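Local coordinates for THA8 RNA binding protein (Brachypodium distachyon, PDB 4N2Q) that binds RNA, as in its complex with Zm4 RNA, through a pentatricopeptide-repeat array of antiparallel helices, probably recognising particular sequences, at the interface of chains A and B. Coordinates in Å, arbitrary orientation; residue numbers count along the deposited sequence, not the author numbering. Chains: chain A/B, THA8 RNA binding protein.

Contact 1: the interface of chains A and B. Residues chain A 227, 230-231, 234; chain B 129, 131-133.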
# COMPACT_ATOMS: atom_id res chain seq x y z
N GLU A 227 -1.11 -6.93 9.43
CA GLU A 227 -1.41 -7.91 8.39
C GLU A 227 -2.73 -8.61 8.66
O GLU A 227 -3.48 -8.91 7.74
CB GLU A 227 -0.29 -8.92 8.28
CG GLU A 227 1.02 -8.35 7.77
CD GLU A 227 2.03 -9.43 7.48
OE1 GLU A 227 2.26 -10.30 8.35
OE2 GLU A 227 2.60 -9.45 6.38
N LEU A 230 -5.47 -6.19 7.95
CA LEU A 230 -5.58 -6.19 6.51
C LEU A 230 -6.32 -7.42 6.02
O LEU A 230 -7.17 -7.34 5.12
CB LEU A 230 -4.18 -6.11 5.87
CG LEU A 230 -4.11 -6.29 4.35
CD1 LEU A 230 -4.86 -5.21 3.60
CD2 LEU A 230 -2.66 -6.28 3.92
N ALA A 231 -6.00 -8.57 6.62
CA ALA A 231 -6.64 -9.85 6.27
C ALA A 231 -8.14 -9.80 6.48
O ALA A 231 -8.92 -10.28 5.66
CB ALA A 231 -6.05 -11.00 7.08
N GLU A 234 -9.59 -7.47 3.75
CA GLU A 234 -9.67 -8.23 2.51
C GLU A 234 -10.82 -9.22 2.53
O GLU A 234 -11.52 -9.41 1.54
CB GLU A 234 -8.35 -8.96 2.25
CG GLU A 234 -7.16 -8.06 1.94
CD GLU A 234 -7.28 -7.29 0.63
OE1 GLU A 234 -8.32 -7.42 -0.06
OE2 GLU A 234 -6.33 -6.57 0.26
N PRO B 129 -1.23 -9.65 -0.87
CA PRO B 129 -0.81 -9.54 0.55
C PRO B 129 -0.41 -10.88 1.18
O PRO B 129 -1.15 -11.87 1.09
CB PRO B 129 -2.04 -8.96 1.27
CG PRO B 129 -3.03 -8.59 0.22
CD PRO B 129 -2.61 -9.20 -1.09
N ASN B 131 0.26 -13.63 4.22
CA ASN B 131 -0.45 -13.97 5.45
C ASN B 131 -1.86 -13.43 5.41
O ASN B 131 -2.28 -12.72 6.32
CB ASN B 131 0.31 -13.46 6.67
CG ASN B 131 1.81 -13.71 6.56
OD1 ASN B 131 2.60 -12.95 7.09
ND2 ASN B 131 2.20 -14.77 5.86
N ASP B 132 -2.58 -13.80 4.35
CA ASP B 132 -3.92 -13.28 4.09
C ASP B 132 -4.79 -14.40 3.49
O ASP B 132 -4.85 -14.56 2.27
CB ASP B 132 -3.82 -12.12 3.08
CG ASP B 132 -4.72 -10.98 3.41
OD1 ASP B 132 -4.21 -10.01 4.05
OD2 ASP B 132 -5.92 -11.08 3.04
N PRO B 133 -5.46 -15.17 4.36
CA PRO B 133 -6.31 -16.26 3.90
C PRO B 133 -7.18 -15.89 2.69
O PRO B 133 -7.17 -16.62 1.68
CB PRO B 133 -7.18 -16.56 5.12
CG PRO B 133 -6.33 -16.19 6.29
CD PRO B 133 -5.47 -15.05 5.83
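A:Leu230 and B:Pro129 form the small apolar centre: the leucine methyl CD2 lies 3.8 Å from CB of the proline ring, and the two side chains meet at about a right angle. With CG trans to the backbone N (chi1 172°), the leucine also turns its branch point towards B:Asp132. That aspartate lies across the helix surface. OD1 of B:Asp132 is 3.3 Å from CA of A:Ala231, which leaves the carboxylate lying against the helix backbone. The other oxygen of B:Asp132, OD2, is 3.3 Å from CB of A:Glu234 and so packs on the aliphatic part of that chain. A:Glu234 bends at chi2 (-66°), carrying its own carboxylate past B:Pro129, where OE2 is 3.9 Å from CG. OE2 of A:Glu234 stays 5.3 Å from OD2 of B:Asp132, a separation that may still leave some mutual repulsion. At the rim, OE1 of A:Glu227 is modelled 3.0 Å from OD1 of B:Asn131, with carboxylate and amide planes 88° apart. Two acceptors face each other there, so this pairing is doubtful; a flipped amide would offer ND2 instead. The patch fits the loop before helix 133-151 of chain B against helix 220-237 of chain A, and may contribute to self-association.

Contact 2: the interface of chains A and B. Residues chain A 204, 233-234, 238; chain B 98-100, 102.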
# COMPACT_ATOMS: atom_id res chain seq x y z
N GLU A 204 -6.23 -0.37 1.74
CA GLU A 204 -5.07 -1.22 1.56
C GLU A 204 -3.76 -0.42 1.61
O GLU A 204 -2.78 -0.85 2.21
CB GLU A 204 -5.19 -1.96 0.23
CG GLU A 204 -6.25 -3.05 0.25
CD GLU A 204 -6.79 -3.38 -1.13
OE1 GLU A 204 -7.43 -2.49 -1.73
OE2 GLU A 204 -6.61 -4.53 -1.62
N TRP A 233 -9.88 -7.02 6.51
CA TRP A 233 -10.37 -6.06 5.52
C TRP A 233 -10.62 -6.75 4.21
O TRP A 233 -11.71 -6.66 3.63
CB TRP A 233 -9.35 -4.93 5.35
CG TRP A 233 -9.85 -3.78 4.54
CD1 TRP A 233 -10.39 -2.61 5.01
CD2 TRP A 233 -9.88 -3.68 3.11
NE1 TRP A 233 -10.76 -1.80 3.96
CE2 TRP A 233 -10.44 -2.43 2.79
CE3 TRP A 233 -9.47 -4.52 2.06
CZ2 TRP A 233 -10.60 -2.00 1.46
CZ3 TRP A 233 -9.63 -4.08 0.75
CH2 TRP A 233 -10.19 -2.84 0.47
N GLU A 234 -9.59 -7.47 3.75
CA GLU A 234 -9.67 -8.23 2.51
C GLU A 234 -10.82 -9.22 2.53
O GLU A 234 -11.52 -9.41 1.54
CB GLU A 234 -8.35 -8.96 2.25
CG GLU A 234 -7.16 -8.06 1.94
CD GLU A 234 -7.28 -7.29 0.63
OE1 GLU A 234 -8.32 -7.42 -0.06
OE2 GLU A 234 -6.33 -6.57 0.26
N LEU A 238 -12.93 -8.37 -0.76
CA LEU A 238 -12.49 -9.17 -1.87
C LEU A 238 -13.77 -9.86 -2.32
O LEU A 238 -14.55 -10.25 -1.47
CB LEU A 238 -11.36 -10.11 -1.43
CG LEU A 238 -10.06 -10.09 -2.28
CD1 LEU A 238 -9.64 -8.71 -2.80
CD2 LEU A 238 -8.95 -10.73 -1.46
N TRP B 98 -4.78 -3.81 -4.02
CA TRP B 98 -4.91 -5.10 -4.72
C TRP B 98 -6.36 -5.36 -5.17
O TRP B 98 -6.60 -5.74 -6.32
CB TRP B 98 -4.42 -6.22 -3.81
CG TRP B 98 -3.97 -7.44 -4.53
CD1 TRP B 98 -2.88 -7.54 -5.34
CD2 TRP B 98 -4.55 -8.75 -4.47
NE1 TRP B 98 -2.76 -8.82 -5.81
CE2 TRP B 98 -3.77 -9.59 -5.30
CE3 TRP B 98 -5.67 -9.30 -3.83
CZ2 TRP B 98 -4.08 -10.95 -5.50
CZ3 TRP B 98 -5.98 -10.66 -4.05
CH2 TRP B 98 -5.19 -11.45 -4.87
N SER B 99 -7.31 -5.16 -4.27
CA SER B 99 -8.73 -5.35 -4.60
C SER B 99 -9.14 -4.49 -5.78
O SER B 99 -9.99 -4.88 -6.56
CB SER B 99 -9.65 -5.03 -3.40
OG SER B 99 -9.79 -3.64 -3.17
N LEU B 100 -8.55 -3.31 -5.89
CA LEU B 100 -8.84 -2.42 -7.02
C LEU B 100 -8.16 -2.92 -8.30
O LEU B 100 -8.72 -2.85 -9.40
CB LEU B 100 -8.38 -1.01 -6.69
CG LEU B 100 -9.11 -0.29 -5.53
CD1 LEU B 100 -8.72 1.18 -5.46
CD2 LEU B 100 -10.63 -0.42 -5.63
N LEU B 102 -7.67 -5.99 -8.90
CA LEU B 102 -8.56 -7.10 -9.33
C LEU B 102 -9.79 -6.57 -10.05
O LEU B 102 -10.27 -7.17 -11.02
CB LEU B 102 -9.00 -7.95 -8.14
CG LEU B 102 -7.96 -8.82 -7.46
CD1 LEU B 102 -8.54 -9.58 -6.28
CD2 LEU B 102 -7.38 -9.79 -8.47
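The carboxylate of A:Glu204 faces the first turn of helix 98-110 in chain B and takes two hydrogen bonds from B:Ser99. The backbone N of B:Ser99 makes a nearly straight bond of 2.8 Å (174° at H) to OE2 of A:Glu204, which accepts through its syn lone pair. The hydroxyl OG of B:Ser99 donates to OE1 of A:Glu204 at 3.0 Å but arrives from above the carboxylate plane, 36° out of it. OG is set between backbone N and carbonyl carbon (chi1 76°), which puts hydroxyl and N-H on the same carboxylate. The N of B:Trp98 is also near OE2, but its N-H points away and makes no hydrogen bond. Beside the hydrogen-bonded serine, the A:Trp233 ring presents its edge, with OG of B:Ser99 in the ring plane 3.7 Å from CH2. A:Leu238 fills the apolar flank: CD1 lies 3.7 Å from CB of B:Ser99 and also touches B:Leu102, while CD2 meets the B:Trp98 ring edge-on, in plane, 3.9 Å from CZ3. Within chain B, B:Leu102 covers one face of that indole towards the rim. The two-pronged grip caps the helix start, where the helix dipole would favour a negative group, and may fix the register of the two chains.

Contact 3: the interface of chains A and B. Residues chain A 169, 203, 205; chain B 57, 97.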
# COMPACT_ATOMS: atom_id res chain seq x y z
N TYR A 169 -6.18 10.00 3.89
CA TYR A 169 -4.93 10.36 3.22
C TYR A 169 -3.97 11.08 4.14
O TYR A 169 -2.79 10.72 4.23
CB TYR A 169 -5.19 11.23 2.01
CG TYR A 169 -5.70 10.48 0.80
CD1 TYR A 169 -4.97 10.42 -0.37
CD2 TYR A 169 -6.92 9.82 0.83
CE1 TYR A 169 -5.44 9.74 -1.49
CE2 TYR A 169 -7.40 9.14 -0.28
CZ TYR A 169 -6.65 9.11 -1.44
OH TYR A 169 -7.08 8.46 -2.58
N ASP A 203 -7.73 2.07 4.04
CA ASP A 203 -7.66 1.21 2.86
C ASP A 203 -6.37 0.39 2.81
O ASP A 203 -5.52 0.47 3.70
CB ASP A 203 -7.80 2.05 1.59
CG ASP A 203 -6.78 3.18 1.49
OD1 ASP A 203 -5.92 3.32 2.40
OD2 ASP A 203 -6.86 3.95 0.52
N TYR A 205 -3.75 0.75 1.00
CA TYR A 205 -2.57 1.61 0.95
C TYR A 205 -2.09 1.87 2.36
O TYR A 205 -0.92 1.70 2.66
CB TYR A 205 -2.97 2.92 0.24
CG TYR A 205 -1.85 3.88 -0.11
CD1 TYR A 205 -1.57 4.19 -1.44
CD2 TYR A 205 -1.10 4.52 0.87
CE1 TYR A 205 -0.54 5.06 -1.79
CE2 TYR A 205 -0.08 5.41 0.53
CZ TYR A 205 0.19 5.67 -0.81
OH TYR A 205 1.19 6.56 -1.17
N LYS B 57 -9.77 5.72 -7.28
CA LYS B 57 -9.59 5.80 -5.84
C LYS B 57 -10.63 6.73 -5.19
O LYS B 57 -11.36 6.30 -4.29
CB LYS B 57 -8.15 6.27 -5.50
CG LYS B 57 -7.09 5.27 -5.96
CD LYS B 57 -5.78 5.34 -5.19
CE LYS B 57 -5.12 6.70 -5.33
NZ LYS B 57 -4.10 6.88 -4.27
N HIS B 97 -3.27 -1.27 -3.66
CA HIS B 97 -4.72 -1.41 -3.82
C HIS B 97 -5.04 -2.66 -4.63
O HIS B 97 -5.52 -2.60 -5.77
CB HIS B 97 -5.31 -0.17 -4.48
CG HIS B 97 -5.21 1.07 -3.65
ND1 HIS B 97 -6.02 1.31 -2.57
CD2 HIS B 97 -4.40 2.16 -3.76
CE1 HIS B 97 -5.72 2.48 -2.04
NE2 HIS B 97 -4.74 3.02 -2.74
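Chi1 of 56° in A:Asp203 places CG between its backbone N and carbonyl carbon, while B:His97, at -65°, swings its imidazole opposite its own carbonyl carbon; together they bring OD2 to the ring. OD2 of A:Asp203 lies at the imidazole edge, in the ring plane, 3.2 Å from CE1 of B:His97. Carboxylate and ring planes are 68° apart, so the two do not stack. NE2 of B:His97 is 4.0 Å from OD2 of A:Asp203, so CE1 is the nearest atom as modelled; a turned-over ring, possible at this resolution, would put nitrogen there, leaving any attraction tentative. A:Tyr205 comes over the rim of one imidazole face, its CB above the CE1-NE2 side and 3.5 Å from NE2 of B:His97, its CD1 3.6 Å from that nitrogen. CB and the near ring carbon CD1, not the hydroxyl, make the contact. B:Lys57 kinks at chi3, which brings its NZ to 3.8 Å from OH of A:Tyr169, too long for a hydrogen bond as modelled; the chain curls past one side of that phenol oxygen, CB and CE about as near as NZ. NZ of B:Lys57 also lies 6.2 Å from OD2 of A:Asp203, at most a long-range attraction. A:Tyr169 and A:Tyr205 belong to the first turns of helices 168-180 and 204-216, with A:Asp203 just before the latter. They face B:Lys57 on helix 47-62 and B:His97 in the link before helix 98-110.

Measured between the centres of their C-alpha atoms, contact 2 lies about 10 Å from contact 1 and about 10 Å from contact 3, while contacts 1 and 3 are about 15 Å apart. Contacts 1 and 2 share A:Glu234 and helix 220-237; contacts 2 and 3 draw on the start of helix 204-216 in chain A and, in chain B, on consecutive residues around the start of helix 98-110. They thus run as a continuous strip, contact 2 in the middle, joining C-terminal helices of chain A to the N-terminal half of chain B. Not an exact two-fold, this may be one way the protein binds itself.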